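Local coordinates for T9SS C-terminal target domain-containing protein (Bacteroides cellulosilyticus, PDB 5JVK) that probably hydrolyses O-glycosidic bonds within carbohydrate chains, as an endo-acting family 39 glycoside hydrolase of a gut symbiont, at residues M106-H111 and T131-D136; K120-I125 and E165-L170; T339-N344 and P371-Y376. One frame throughout, in Å; residues are numbered along the deposited sequence.

Contact 1 of 3, residues M106-H111 and T131-D136; sequences MGVCVH and TRIRTD
Strands 106-109 and 132-136 run parallel, 4.5 Å apart at the closest approach of their axes and 26° askew, as the first two strands of a closed (beta/alpha)8 barrel, with helix 118-127 making the beta-alpha-beta crossover between them. V108 pairs with I133 and C109 with R134: V108 N gives its hydrogen to R132 O, V108 O accepts from R134 N, and V110 N reaches R134 O at 2.8 Å, almost straight and nearly along the C=O axis. On the face turned to helix 118-127, one methyl, I133 CG2, meets both valines. V108 CG1 lies 4.0 Å from I133 CG2 and V110 CG2 lies 3.7 Å from it, each valine crossing the isoleucine obliquely, and I125 of the helix packs on all three residues. On the other face, C109 SG sits at the edge of the R134 guanidinium, 3.9 Å from R134 CD. The arginine leaves the strand extended, and a salt bridge to E219 plus a hydrogen bond to N222 fix its plane; so placed, it would favour the charged form of that carboxylate. T135 carries OG1 anti to its backbone N (chi1 -166°), which brings the hydroxyl to V110 O at 2.9 Å, nearly along that carbonyl. A valine here would lose the hydroxyl donor and would probably loosen the hold on the segment that follows strand 106-109. Past it, H111 ND1 and D136 OD2 stay 4.2 Å apart, while H111 NE2 bonds to Y376 OH and D136 OD2 to O3 of a glycerol.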
# COMPACT_ATOMS: atom_id res chain seq x y z
N MET A 106 5.82 3.34 3.38
CA MET A 106 4.49 2.79 3.07
C MET A 106 3.74 3.71 2.11
O MET A 106 3.45 4.85 2.45
CB MET A 106 3.65 2.59 4.35
CG MET A 106 3.99 1.32 5.11
SD MET A 106 2.86 0.93 6.47
CE MET A 106 1.31 0.69 5.61
N GLY A 107 3.44 3.19 0.93
CA GLY A 107 2.60 3.88 -0.05
C GLY A 107 1.39 3.03 -0.42
O GLY A 107 1.31 1.87 -0.04
N VAL A 108 0.46 3.63 -1.17
CA VAL A 108 -0.71 2.91 -1.67
C VAL A 108 -1.17 3.49 -3.02
O VAL A 108 -1.18 4.70 -3.20
CB VAL A 108 -1.86 2.91 -0.64
CG1 VAL A 108 -2.41 4.32 -0.40
CG2 VAL A 108 -2.98 1.96 -1.07
N CYS A 109 -1.54 2.61 -3.95
CA CYS A 109 -2.05 3.04 -5.26
C CYS A 109 -3.50 3.47 -5.12
O CYS A 109 -4.32 2.74 -4.56
CB CYS A 109 -1.92 1.91 -6.28
SG CYS A 109 -0.21 1.52 -6.68
N VAL A 110 -3.81 4.67 -5.63
CA VAL A 110 -5.12 5.29 -5.46
C VAL A 110 -5.69 5.73 -6.81
O VAL A 110 -5.13 6.60 -7.48
CB VAL A 110 -5.05 6.53 -4.53
CG1 VAL A 110 -6.45 7.05 -4.22
CG2 VAL A 110 -4.30 6.20 -3.24
N HIS A 111 -6.81 5.11 -7.19
CA HIS A 111 -7.59 5.56 -8.34
C HIS A 111 -8.55 6.67 -7.87
O HIS A 111 -8.80 6.79 -6.67
CB HIS A 111 -8.38 4.40 -8.94
CG HIS A 111 -7.53 3.27 -9.41
ND1 HIS A 111 -6.66 3.39 -10.48
CD2 HIS A 111 -7.39 2.01 -8.95
CE1 HIS A 111 -6.04 2.24 -10.66
NE2 HIS A 111 -6.46 1.38 -9.75
N THR A 131 2.08 7.21 3.98
CA THR A 131 2.67 8.53 3.75
C THR A 131 2.91 8.84 2.27
O THR A 131 3.41 9.92 1.94
CB THR A 131 4.03 8.65 4.47
OG1 THR A 131 4.91 7.63 3.98
CG2 THR A 131 3.85 8.51 5.96
N ARG A 132 2.59 7.90 1.38
CA ARG A 132 2.72 8.10 -0.07
C ARG A 132 1.49 7.57 -0.78
O ARG A 132 0.84 6.63 -0.31
CB ARG A 132 3.96 7.38 -0.60
CG ARG A 132 5.28 7.88 -0.03
CD ARG A 132 6.43 7.06 -0.58
NE ARG A 132 7.71 7.41 0.04
CZ ARG A 132 8.46 8.47 -0.27
NH1 ARG A 132 8.08 9.34 -1.20
NH2 ARG A 132 9.62 8.65 0.36
N ILE A 133 1.17 8.18 -1.92
CA ILE A 133 0.14 7.65 -2.83
C ILE A 133 0.64 7.68 -4.26
O ILE A 133 1.45 8.52 -4.63
CB ILE A 133 -1.22 8.39 -2.70
CG1 ILE A 133 -1.10 9.89 -3.04
CG2 ILE A 133 -1.82 8.16 -1.32
CD1 ILE A 133 -1.40 10.25 -4.48
N ARG A 134 0.16 6.73 -5.06
CA ARG A 134 0.48 6.65 -6.48
C ARG A 134 -0.80 6.77 -7.28
O ARG A 134 -1.80 6.12 -6.96
CB ARG A 134 1.18 5.33 -6.80
CG ARG A 134 1.57 5.15 -8.27
CD ARG A 134 2.39 3.89 -8.43
NE ARG A 134 2.82 3.64 -9.81
CZ ARG A 134 2.22 2.83 -10.68
NH1 ARG A 134 1.11 2.16 -10.38
NH2 ARG A 134 2.75 2.68 -11.89
N THR A 135 -0.78 7.60 -8.33
CA THR A 135 -1.90 7.68 -9.25
C THR A 135 -1.46 8.08 -10.66
O THR A 135 -0.34 8.56 -10.86
CB THR A 135 -3.01 8.62 -8.73
OG1 THR A 135 -4.20 8.42 -9.49
CG2 THR A 135 -2.58 10.08 -8.78
N ASP A 136 -2.36 7.87 -11.61
CA ASP A 136 -2.05 8.03 -13.03
C ASP A 136 -2.20 9.47 -13.49
O ASP A 136 -2.95 10.26 -12.92
CB ASP A 136 -2.97 7.15 -13.88
CG ASP A 136 -2.80 5.69 -13.59
OD1 ASP A 136 -1.86 5.08 -14.13
OD2 ASP A 136 -3.62 5.15 -12.81

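Contact 2 of 3, residues K120-I125 and E165-L170; sequences KTFRLI and EGIKPL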
# COMPACT_ATOMS: atom_id res chain seq x y z
N LYS A 120 -12.62 12.59 2.02
CA LYS A 120 -13.03 11.35 2.68
C LYS A 120 -12.07 10.20 2.40
O LYS A 120 -11.64 9.51 3.32
CB LYS A 120 -14.45 10.95 2.26
CG LYS A 120 -15.01 9.73 2.99
CD LYS A 120 -16.53 9.65 2.93
CE LYS A 120 -17.06 9.40 1.52
NZ LYS A 120 -16.68 8.05 1.01
N THR A 121 -11.75 10.00 1.12
CA THR A 121 -10.81 8.96 0.69
C THR A 121 -9.42 9.16 1.31
O THR A 121 -8.82 8.19 1.79
CB THR A 121 -10.73 8.86 -0.86
OG1 THR A 121 -11.96 8.34 -1.37
CG2 THR A 121 -9.59 7.95 -1.32
N PHE A 122 -8.94 10.40 1.33
CA PHE A 122 -7.61 10.69 1.91
C PHE A 122 -7.56 10.67 3.43
O PHE A 122 -6.49 10.46 4.00
CB PHE A 122 -7.02 11.99 1.34
CG PHE A 122 -6.23 11.78 0.09
CD1 PHE A 122 -6.86 11.56 -1.12
CD2 PHE A 122 -4.84 11.73 0.14
CE1 PHE A 122 -6.13 11.33 -2.27
CE2 PHE A 122 -4.10 11.50 -1.00
CZ PHE A 122 -4.74 11.30 -2.21
N ARG A 123 -8.70 10.89 4.08
CA ARG A 123 -8.83 10.67 5.52
C ARG A 123 -8.71 9.17 5.83
O ARG A 123 -8.09 8.79 6.82
CB ARG A 123 -10.17 11.23 6.02
CG ARG A 123 -10.35 11.24 7.54
CD ARG A 123 -11.64 11.97 7.91
NE ARG A 123 -12.26 11.43 9.12
CZ ARG A 123 -13.52 11.65 9.51
NH1 ARG A 123 -14.35 12.41 8.79
NH2 ARG A 123 -13.97 11.09 10.63
N LEU A 124 -9.32 8.34 4.98
CA LEU A 124 -9.22 6.88 5.12
C LEU A 124 -7.82 6.35 4.80
O LEU A 124 -7.36 5.40 5.43
CB LEU A 124 -10.27 6.18 4.24
CG LEU A 124 -11.73 6.42 4.65
CD1 LEU A 124 -12.68 6.17 3.49
CD2 LEU A 124 -12.11 5.54 5.83
N ILE A 125 -7.15 6.97 3.82
CA ILE A 125 -5.75 6.65 3.51
C ILE A 125 -4.83 7.01 4.69
O ILE A 125 -3.92 6.24 5.01
CB ILE A 125 -5.26 7.35 2.21
CG1 ILE A 125 -5.97 6.77 0.99
CG2 ILE A 125 -3.74 7.20 2.03
CD1 ILE A 125 -5.98 7.67 -0.23
N GLU A 165 -3.24 15.82 4.37
CA GLU A 165 -2.98 14.63 5.19
C GLU A 165 -1.49 14.25 5.28
O GLU A 165 -1.16 13.18 5.78
CB GLU A 165 -3.82 13.45 4.68
CG GLU A 165 -5.34 13.68 4.71
CD GLU A 165 -5.95 13.64 6.11
OE1 GLU A 165 -5.22 13.45 7.11
OE2 GLU A 165 -7.19 13.81 6.21
N GLY A 166 -0.60 15.14 4.83
CA GLY A 166 0.84 14.96 4.96
C GLY A 166 1.38 13.79 4.17
O GLY A 166 2.15 12.98 4.69
N ILE A 167 0.99 13.72 2.90
CA ILE A 167 1.31 12.59 2.03
C ILE A 167 2.05 13.10 0.80
O ILE A 167 1.63 14.09 0.19
CB ILE A 167 0.01 11.83 1.64
CG1 ILE A 167 -0.56 11.10 2.86
CG2 ILE A 167 0.27 10.83 0.51
CD1 ILE A 167 -2.01 10.67 2.72
N LYS A 168 3.14 12.43 0.43
CA LYS A 168 3.91 12.75 -0.77
C LYS A 168 3.35 11.99 -1.97
O LYS A 168 3.48 10.76 -2.02
CB LYS A 168 5.38 12.39 -0.59
CG LYS A 168 6.12 13.23 0.43
CD LYS A 168 7.61 12.92 0.40
CE LYS A 168 8.34 13.51 1.60
NZ LYS A 168 9.74 13.01 1.69
N PRO A 169 2.74 12.69 -2.96
CA PRO A 169 2.21 11.96 -4.11
C PRO A 169 3.29 11.60 -5.13
O PRO A 169 4.17 12.41 -5.41
CB PRO A 169 1.18 12.93 -4.71
CG PRO A 169 1.47 14.27 -4.12
CD PRO A 169 2.60 14.14 -3.13
N LEU A 170 3.20 10.38 -5.66
CA LEU A 170 4.03 9.90 -6.78
C LEU A 170 3.11 9.77 -7.99
O LEU A 170 2.02 9.22 -7.87
CB LEU A 170 4.66 8.56 -6.42
CG LEU A 170 5.62 7.89 -7.42
CD1 LEU A 170 6.69 7.09 -6.68
CD2 LEU A 170 4.91 6.99 -8.42
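E165, just past the end of helix 153-164, lays its side chain along the backbone of helix 118-127. Its CB points toward that helix and stands 4.1 Å from F122 O; CG, beside the backbone N, comes closest, 3.5 Å from the same carbonyl oxygen. A bend at chi2 (-73°) then turns the carboxylate along the helix. CD passes F122 O at 3.9 Å, and OE2 finishes 3.6 Å from R123 CA, a van der Waals contact with the backbone and not a polar bond. Beyond CB, which touches OE2, the R123 side chain leads away, its NE 6.3 Å from E165 OE2, so the opposite charges are near without forming a salt bridge. Two residues on, I167 supplies the apolar half of the contact through its tip alone: I167 CD1 touches F122 CD2 at 4.0 Å and I125 CG2 at 3.9 Å. I125 also places CD1 over the centre of one face of the F122 ring, so the three side chains form a compact cluster. The contact belongs to the outer layer of the barrel: F122 also packs on F158, A161 and S162 of helix 153-164, and I167 rests on I133 of strand 132-138, just before strand 168-174 begins.

Contact 3 of 3, residues T339-N344 and P371-Y376; sequences TEIGWN and PGVFWY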
# COMPACT_ATOMS: atom_id res chain seq x y z
N THR A 339 6.59 0.26 -7.01
CA THR A 339 5.43 1.10 -7.32
C THR A 339 4.10 0.34 -7.41
O THR A 339 3.04 0.97 -7.38
CB THR A 339 5.65 1.94 -8.59
OG1 THR A 339 5.89 1.08 -9.72
CG2 THR A 339 6.83 2.88 -8.41
N GLU A 340 4.15 -0.98 -7.52
CA GLU A 340 2.98 -1.83 -7.26
C GLU A 340 3.39 -3.15 -6.62
O GLU A 340 4.31 -3.82 -7.10
CB GLU A 340 2.19 -2.14 -8.54
CG GLU A 340 1.52 -0.96 -9.22
CD GLU A 340 0.66 -1.37 -10.40
OE1 GLU A 340 0.33 -2.57 -10.56
OE2 GLU A 340 0.31 -0.47 -11.20
N ILE A 341 2.71 -3.52 -5.54
CA ILE A 341 2.73 -4.89 -5.04
C ILE A 341 1.40 -5.11 -4.32
O ILE A 341 0.89 -4.21 -3.68
CB ILE A 341 3.95 -5.17 -4.13
CG1 ILE A 341 4.01 -6.65 -3.75
CG2 ILE A 341 3.93 -4.29 -2.88
CD1 ILE A 341 5.30 -7.06 -3.09
N GLY A 342 0.83 -6.31 -4.46
CA GLY A 342 -0.44 -6.59 -3.83
C GLY A 342 -0.96 -8.00 -4.03
O GLY A 342 -0.45 -8.76 -4.86
N TRP A 343 -1.97 -8.34 -3.23
CA TRP A 343 -2.70 -9.59 -3.32
C TRP A 343 -4.18 -9.25 -3.36
O TRP A 343 -4.59 -8.20 -2.85
CB TRP A 343 -2.39 -10.48 -2.12
CG TRP A 343 -1.00 -11.06 -2.12
CD1 TRP A 343 -0.66 -12.33 -2.46
CD2 TRP A 343 0.21 -10.41 -1.74
NE1 TRP A 343 0.69 -12.51 -2.33
CE2 TRP A 343 1.26 -11.35 -1.89
CE3 TRP A 343 0.52 -9.12 -1.29
CZ2 TRP A 343 2.59 -11.04 -1.62
CZ3 TRP A 343 1.85 -8.81 -1.02
CH2 TRP A 343 2.87 -9.77 -1.18
N ASN A 344 -4.99 -10.12 -3.96
CA ASN A 344 -6.42 -9.87 -4.16
C ASN A 344 -7.27 -10.94 -3.49
O ASN A 344 -6.83 -12.08 -3.31
CB ASN A 344 -6.76 -9.78 -5.65
CG ASN A 344 -6.46 -11.07 -6.40
OD1 ASN A 344 -7.23 -12.02 -6.35
ND2 ASN A 344 -5.34 -11.09 -7.12
N PRO A 371 12.70 3.15 -0.91
CA PRO A 371 12.07 4.23 -0.15
C PRO A 371 10.55 4.34 -0.32
O PRO A 371 9.94 5.20 0.30
CB PRO A 371 12.76 5.48 -0.70
CG PRO A 371 13.05 5.13 -2.11
CD PRO A 371 13.34 3.66 -2.14
N GLY A 372 9.96 3.49 -1.16
CA GLY A 372 8.51 3.53 -1.40
C GLY A 372 7.96 2.22 -1.93
O GLY A 372 8.17 1.88 -3.10
N VAL A 373 7.26 1.49 -1.07
CA VAL A 373 6.58 0.26 -1.44
C VAL A 373 5.08 0.55 -1.46
O VAL A 373 4.47 0.75 -0.40
CB VAL A 373 6.91 -0.88 -0.45
CG1 VAL A 373 6.12 -2.14 -0.78
CG2 VAL A 373 8.41 -1.16 -0.47
N PHE A 374 4.51 0.56 -2.66
CA PHE A 374 3.13 1.00 -2.87
C PHE A 374 2.18 -0.18 -3.03
O PHE A 374 2.29 -0.95 -3.98
CB PHE A 374 3.04 1.90 -4.11
CG PHE A 374 3.72 3.22 -3.96
CD1 PHE A 374 2.98 4.39 -3.78
CD2 PHE A 374 5.11 3.32 -4.00
CE1 PHE A 374 3.60 5.61 -3.65
CE2 PHE A 374 5.74 4.54 -3.85
CZ PHE A 374 4.99 5.69 -3.69
N TRP A 375 1.24 -0.32 -2.09
CA TRP A 375 0.23 -1.37 -2.16
C TRP A 375 -0.74 -1.11 -3.31
O TRP A 375 -1.27 0.00 -3.42
CB TRP A 375 -0.55 -1.47 -0.86
CG TRP A 375 -1.65 -2.50 -0.90
CD1 TRP A 375 -2.95 -2.30 -1.26
CD2 TRP A 375 -1.53 -3.89 -0.59
NE1 TRP A 375 -3.65 -3.48 -1.19
CE2 TRP A 375 -2.80 -4.47 -0.78
CE3 TRP A 375 -0.47 -4.70 -0.16
CZ2 TRP A 375 -3.04 -5.83 -0.55
CZ3 TRP A 375 -0.71 -6.05 0.06
CH2 TRP A 375 -1.99 -6.60 -0.13
N TYR A 376 -0.97 -2.12 -4.14
CA TYR A 376 -2.03 -2.07 -5.15
C TYR A 376 -3.22 -2.89 -4.64
O TYR A 376 -3.07 -4.09 -4.43
CB TYR A 376 -1.57 -2.62 -6.50
CG TYR A 376 -2.60 -2.34 -7.57
CD1 TYR A 376 -2.59 -1.13 -8.26
CD2 TYR A 376 -3.62 -3.25 -7.84
CE1 TYR A 376 -3.55 -0.84 -9.21
CE2 TYR A 376 -4.59 -2.97 -8.80
CZ TYR A 376 -4.55 -1.77 -9.48
OH TYR A 376 -5.51 -1.48 -10.43
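I341 O is the best-held polar atom across these segments, with two grips: a hydrogen bond from Y376 N at 2.8 Å, its donor above the carbonyl plane, and a CA-H...O contact from W375 CA at 3.3 Å. Residues 339-341 end the seventh strand of the (beta/alpha)8 barrel and 373-375 lie in the eighth, the two linked by the crossover through helix 350-366. They run parallel but strongly splayed, at 57°, and the pairing is short: I341 with W375, completed by I341 N to F374 O at 3.0 Å. Beside that bridge, I341 CG2 packs on V373 CG1 at 3.7 Å. G342 CA stands over one face of the W375 indole, 4.0 Å from the centroid of its six-membered ring, a CH-pi contact; a CB on this glycine would run into Y376 O. The next residue brings a second indole: W343 CE3 and W375 CZ3 meet rim to rim at 3.6 Å, planes 29° apart, neither ring covering the other. Each indole is pinned at its far end, W343 NE1 by N294 O and W375 NE1 by F392 O. E340 projects from the strand that in clan GH-A hydrolases bears the nucleophile near its C-terminal end. Its OE1 is held by Y290 OH, and with R134 at the other oxygen the negative charge would probably be stabilised. Alongside lies Y376, pointing the same way, its ring turned 23° from the carboxylate plane and Y376 CD1 3.9 Å from E340 CD.

Overall arrangement
Contacts 1 and 3 meet where the barrel closes, strand 373-375 beside strand 106-109: C109 N probably bonds to W375 O at 2.7 Å. R134 NH1 of contact 1 and E340 OE2 of contact 3 form a salt bridge of 2.9 Å. The nearest atoms of bound glycerol, probably from the crystallisation liquor, lie about 3 Å from the side chain of D136 and, likewise, from that of E340, consistent with a substrate pocket here. Contact 2 shares the sheet with contact 1 through a probable I133 O to L170 N bond of 2.8 Å, while its helix packs outside. Its centre is about 16 Å from that of contact 3, yet L170 CD1 touches F374 CZ at 3.7 Å.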